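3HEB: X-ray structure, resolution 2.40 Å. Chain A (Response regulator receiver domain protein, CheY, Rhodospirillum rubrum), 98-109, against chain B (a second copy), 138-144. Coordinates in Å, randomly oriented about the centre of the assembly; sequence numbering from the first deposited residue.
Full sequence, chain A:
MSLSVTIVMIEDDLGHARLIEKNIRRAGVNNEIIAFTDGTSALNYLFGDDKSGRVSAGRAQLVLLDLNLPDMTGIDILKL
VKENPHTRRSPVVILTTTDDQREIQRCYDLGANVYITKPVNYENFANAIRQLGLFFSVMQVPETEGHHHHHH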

# COMPACT_ATOMS: atom_id res chain seq x y z
N THR A 98 -6.66 12.27 11.47
CA THR A 98 -7.40 13.00 10.44
C THR A 98 -7.88 12.17 9.27
O THR A 98 -7.32 11.11 8.97
CB THR A 98 -6.59 14.19 9.90
OG1 THR A 98 -7.39 14.92 8.98
CG2 THR A 98 -5.33 13.71 9.20
N ASP A 99 -8.92 12.66 8.60
CA ASP A 99 -9.47 11.97 7.45
C ASP A 99 -9.95 12.90 6.34
O ASP A 99 -10.79 12.51 5.54
CB ASP A 99 -10.64 11.07 7.86
CG ASP A 99 -11.85 11.86 8.32
OD1 ASP A 99 -12.98 11.33 8.22
OD2 ASP A 99 -11.68 13.01 8.79
N ASP A 100 -9.43 14.12 6.29
CA ASP A 100 -9.86 15.02 5.23
C ASP A 100 -9.04 14.79 3.96
O ASP A 100 -7.82 14.65 4.01
CB ASP A 100 -9.76 16.48 5.67
CG ASP A 100 -8.35 16.92 5.89
OD1 ASP A 100 -7.72 16.42 6.84
OD2 ASP A 100 -7.87 17.78 5.11
N GLN A 101 -9.75 14.75 2.83
CA GLN A 101 -9.16 14.52 1.51
C GLN A 101 -7.77 15.12 1.31
O GLN A 101 -6.83 14.41 0.94
CB GLN A 101 -10.07 15.09 0.41
CG GLN A 101 -11.55 15.13 0.73
CD GLN A 101 -12.32 16.08 -0.20
OE1 GLN A 101 -11.98 17.27 -0.32
NE2 GLN A 101 -13.37 15.56 -0.84
N ARG A 102 -7.65 16.43 1.54
CA ARG A 102 -6.39 17.14 1.35
C ARG A 102 -5.16 16.48 1.96
O ARG A 102 -4.10 16.45 1.34
CB ARG A 102 -6.52 18.58 1.85
CG ARG A 102 -7.40 19.47 0.97
CD ARG A 102 -7.36 20.94 1.39
NE ARG A 102 -8.00 21.19 2.69
CZ ARG A 102 -7.36 21.63 3.78
NH1 ARG A 102 -6.06 21.88 3.74
NH2 ARG A 102 -8.04 21.83 4.90
N GLU A 103 -5.30 15.96 3.18
CA GLU A 103 -4.18 15.31 3.85
C GLU A 103 -3.90 13.95 3.24
O GLU A 103 -2.75 13.60 2.99
CB GLU A 103 -4.49 15.14 5.34
CG GLU A 103 -4.38 16.42 6.12
CD GLU A 103 -2.96 16.93 6.18
OE1 GLU A 103 -2.20 16.45 7.05
OE2 GLU A 103 -2.60 17.80 5.35
N ILE A 104 -4.96 13.19 3.00
CA ILE A 104 -4.84 11.88 2.43
C ILE A 104 -4.18 11.99 1.06
O ILE A 104 -3.17 11.33 0.80
CB ILE A 104 -6.23 11.21 2.32
CG1 ILE A 104 -6.80 11.00 3.74
CG2 ILE A 104 -6.12 9.90 1.59
CD1 ILE A 104 -8.20 10.42 3.77
N GLN A 105 -4.75 12.83 0.20
CA GLN A 105 -4.21 13.02 -1.14
C GLN A 105 -2.75 13.49 -1.13
O GLN A 105 -1.95 13.07 -1.97
CB GLN A 105 -5.07 14.02 -1.91
CG GLN A 105 -6.57 13.73 -1.84
CD GLN A 105 -7.41 14.74 -2.61
OE1 GLN A 105 -7.17 15.95 -2.57
NE2 GLN A 105 -8.43 14.23 -3.31
N ARG A 106 -2.41 14.34 -0.16
CA ARG A 106 -1.05 14.85 -0.06
C ARG A 106 -0.05 13.74 0.29
O ARG A 106 1.05 13.67 -0.28
CB ARG A 106 -0.99 15.97 0.98
CG ARG A 106 0.19 16.93 0.81
CD ARG A 106 0.18 18.03 1.87
NE ARG A 106 1.06 19.15 1.52
CZ ARG A 106 0.68 20.24 0.85
NH1 ARG A 106 -0.58 20.37 0.44
NH2 ARG A 106 1.56 21.19 0.57
N CYS A 107 -0.44 12.87 1.22
CA CYS A 107 0.41 11.75 1.63
C CYS A 107 0.68 10.84 0.44
O CYS A 107 1.82 10.44 0.18
CB CYS A 107 -0.25 10.96 2.77
SG CYS A 107 -0.32 11.86 4.36
N TYR A 108 -0.37 10.51 -0.30
CA TYR A 108 -0.17 9.67 -1.47
C TYR A 108 0.72 10.40 -2.48
O TYR A 108 1.63 9.80 -3.05
CB TYR A 108 -1.52 9.29 -2.09
CG TYR A 108 -2.25 8.21 -1.32
CD1 TYR A 108 -3.38 8.50 -0.55
CD2 TYR A 108 -1.82 6.88 -1.38
CE1 TYR A 108 -4.06 7.49 0.15
CE2 TYR A 108 -2.49 5.87 -0.69
CZ TYR A 108 -3.61 6.17 0.06
OH TYR A 108 -4.28 5.17 0.73
N ASP A 109 0.48 11.69 -2.69
CA ASP A 109 1.31 12.44 -3.62
C ASP A 109 2.74 12.41 -3.13
O ASP A 109 3.66 12.30 -3.93
CB ASP A 109 0.84 13.89 -3.76
CG ASP A 109 -0.50 14.01 -4.48
OD1 ASP A 109 -0.92 13.04 -5.17
OD2 ASP A 109 -1.13 15.08 -4.36
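Chain B 138-144: VMQVPET

An extended segment of chain B packs across one side of a chain A helix, in a small, mixed contact in which Gln B140 and Pro B142 meet Ile A104 and Tyr A108, fastened by one direct hydrogen bond from Tyr A108. The helix runs from Gln A101 to Asp A109, with Asp A100 as its N-cap; Asp A100 O accepts from Glu A103 N at 3.0 Å, and farther along Tyr A108 N donates to Ile A104 O at 3.1 Å. This four-residue spacing brings Ile A104 and Tyr A108 to the same side, both with CA-to-CB bonds toward chain B, whereas Arg A102, Glu A103, Arg A106 and Cys A107 make no contact with the segment.

Chain B has an open backbone from Gln B140 to Thr B144, with phi between -103° and -80° and psi between 116° and 180°. From Gln B140 to Pro B142 the CA-to-CB bonds alternate, toward, away, toward; Glu B143 then points sideways and Thr B144 away. The segment enters with Gln B140 beside Ile A104 and the Tyr A108 hydroxyl, passes Pro B142 over the Tyr A108 ring, and leaves with Glu B143 on the side of Gln A105 and Gln A101, crossing the helix rather than following it. The closest CA atoms across the contact are those of Gln A105 and Pro B142, 6.0 Å apart, a separation short enough for side chains to meet directly.

Pro B142 lies over one face of the Tyr A108 ring. Its CG is 3.4 Å from Tyr A108 CD1, and its CD sits 4.0 Å from the ring centroid, 29° off the normal, a CH-pi arrangement. The same proline reaches Ile A104, CB to CG2, at 4.1 Å, so it rests on two side chains one helical turn apart. Beyond the ring, Tyr A108 OH donates to the backbone Gln B140 O at 2.5 Å, a short hydrogen bond that ties the tyrosine to the chain two residues before the proline. Met B139, a selenomethionine, brings its CE to 4.1 Å from Tyr A108 OH.

The Gln B140 side chain, bent by chi1 and chi2 both in m, covers the end of Ile A104, with CD 3.3 Å from Ile A104 CD1. Its OE1 comes within 3.7 Å of Asp A99 CB, and a water spans the two residues, donating to Asp A99 OD1 at 3.2 Å and to Gln B140 OE1 at 3.1 Å. The water thus links two acceptors that could not bond to each other directly.

After the proline the contact loosens. Gln A105, its CA-to-CB bond sideways, extends its end to place NE2 3.5 Å from Glu B143 O, and Gln A101 NE2 remains 4.4 Å from Glu B143 OE1.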

# COMPACT_ATOMS: atom_id res chain seq x y z
N VAL B 138 -10.35 -0.89 5.41
CA VAL B 138 -9.68 -0.15 6.46
C VAL B 138 -8.86 1.03 5.95
O VAL B 138 -8.61 1.98 6.68
CB VAL B 138 -8.76 -1.12 7.24
CG1 VAL B 138 -7.82 -0.38 8.13
CG2 VAL B 138 -9.62 -2.10 8.04
N MSE B 139 -8.44 0.98 4.69
CA MSE B 139 -7.63 2.05 4.15
C MSE B 139 -8.46 3.15 3.51
O MSE B 139 -9.66 3.01 3.32
CB MSE B 139 -6.63 1.49 3.14
CG MSE B 139 -7.25 0.87 1.91
SE MSE B 139 -6.02 0.03 0.91
CE MSE B 139 -5.53 1.36 -0.12
N GLN B 140 -7.79 4.26 3.20
CA GLN B 140 -8.43 5.39 2.54
C GLN B 140 -8.00 5.34 1.08
O GLN B 140 -6.81 5.36 0.78
CB GLN B 140 -7.94 6.70 3.14
CG GLN B 140 -8.40 7.00 4.55
CD GLN B 140 -9.77 7.62 4.61
OE1 GLN B 140 -10.22 8.06 5.67
NE2 GLN B 140 -10.45 7.68 3.47
N VAL B 141 -8.96 5.26 0.17
CA VAL B 141 -8.66 5.25 -1.26
C VAL B 141 -8.98 6.67 -1.72
O VAL B 141 -10.13 7.10 -1.67
CB VAL B 141 -9.54 4.24 -2.02
CG1 VAL B 141 -9.28 4.35 -3.51
CG2 VAL B 141 -9.21 2.83 -1.56
N PRO B 142 -7.96 7.41 -2.18
CA PRO B 142 -8.16 8.79 -2.63
C PRO B 142 -8.60 8.96 -4.07
O PRO B 142 -8.45 8.07 -4.90
CB PRO B 142 -6.79 9.40 -2.40
CG PRO B 142 -5.90 8.30 -2.88
CD PRO B 142 -6.54 7.03 -2.31
N GLU B 143 -9.17 10.13 -4.35
CA GLU B 143 -9.60 10.48 -5.70
C GLU B 143 -8.36 11.09 -6.34
O GLU B 143 -7.54 11.74 -5.66
CB GLU B 143 -10.69 11.54 -5.68
CG GLU B 143 -11.87 11.25 -4.78
CD GLU B 143 -12.83 12.42 -4.71
OE1 GLU B 143 -12.35 13.57 -4.62
OE2 GLU B 143 -14.05 12.20 -4.74
N THR B 144 -8.21 10.89 -7.63
CA THR B 144 -7.07 11.44 -8.33
C THR B 144 -7.33 12.92 -8.61
O THR B 144 -8.39 13.44 -8.25
CB THR B 144 -6.88 10.71 -9.64
OG1 THR B 144 -8.09 10.81 -10.40
CG2 THR B 144 -6.56 9.23 -9.38
O HOH W 1 -13.09 9.05 6.04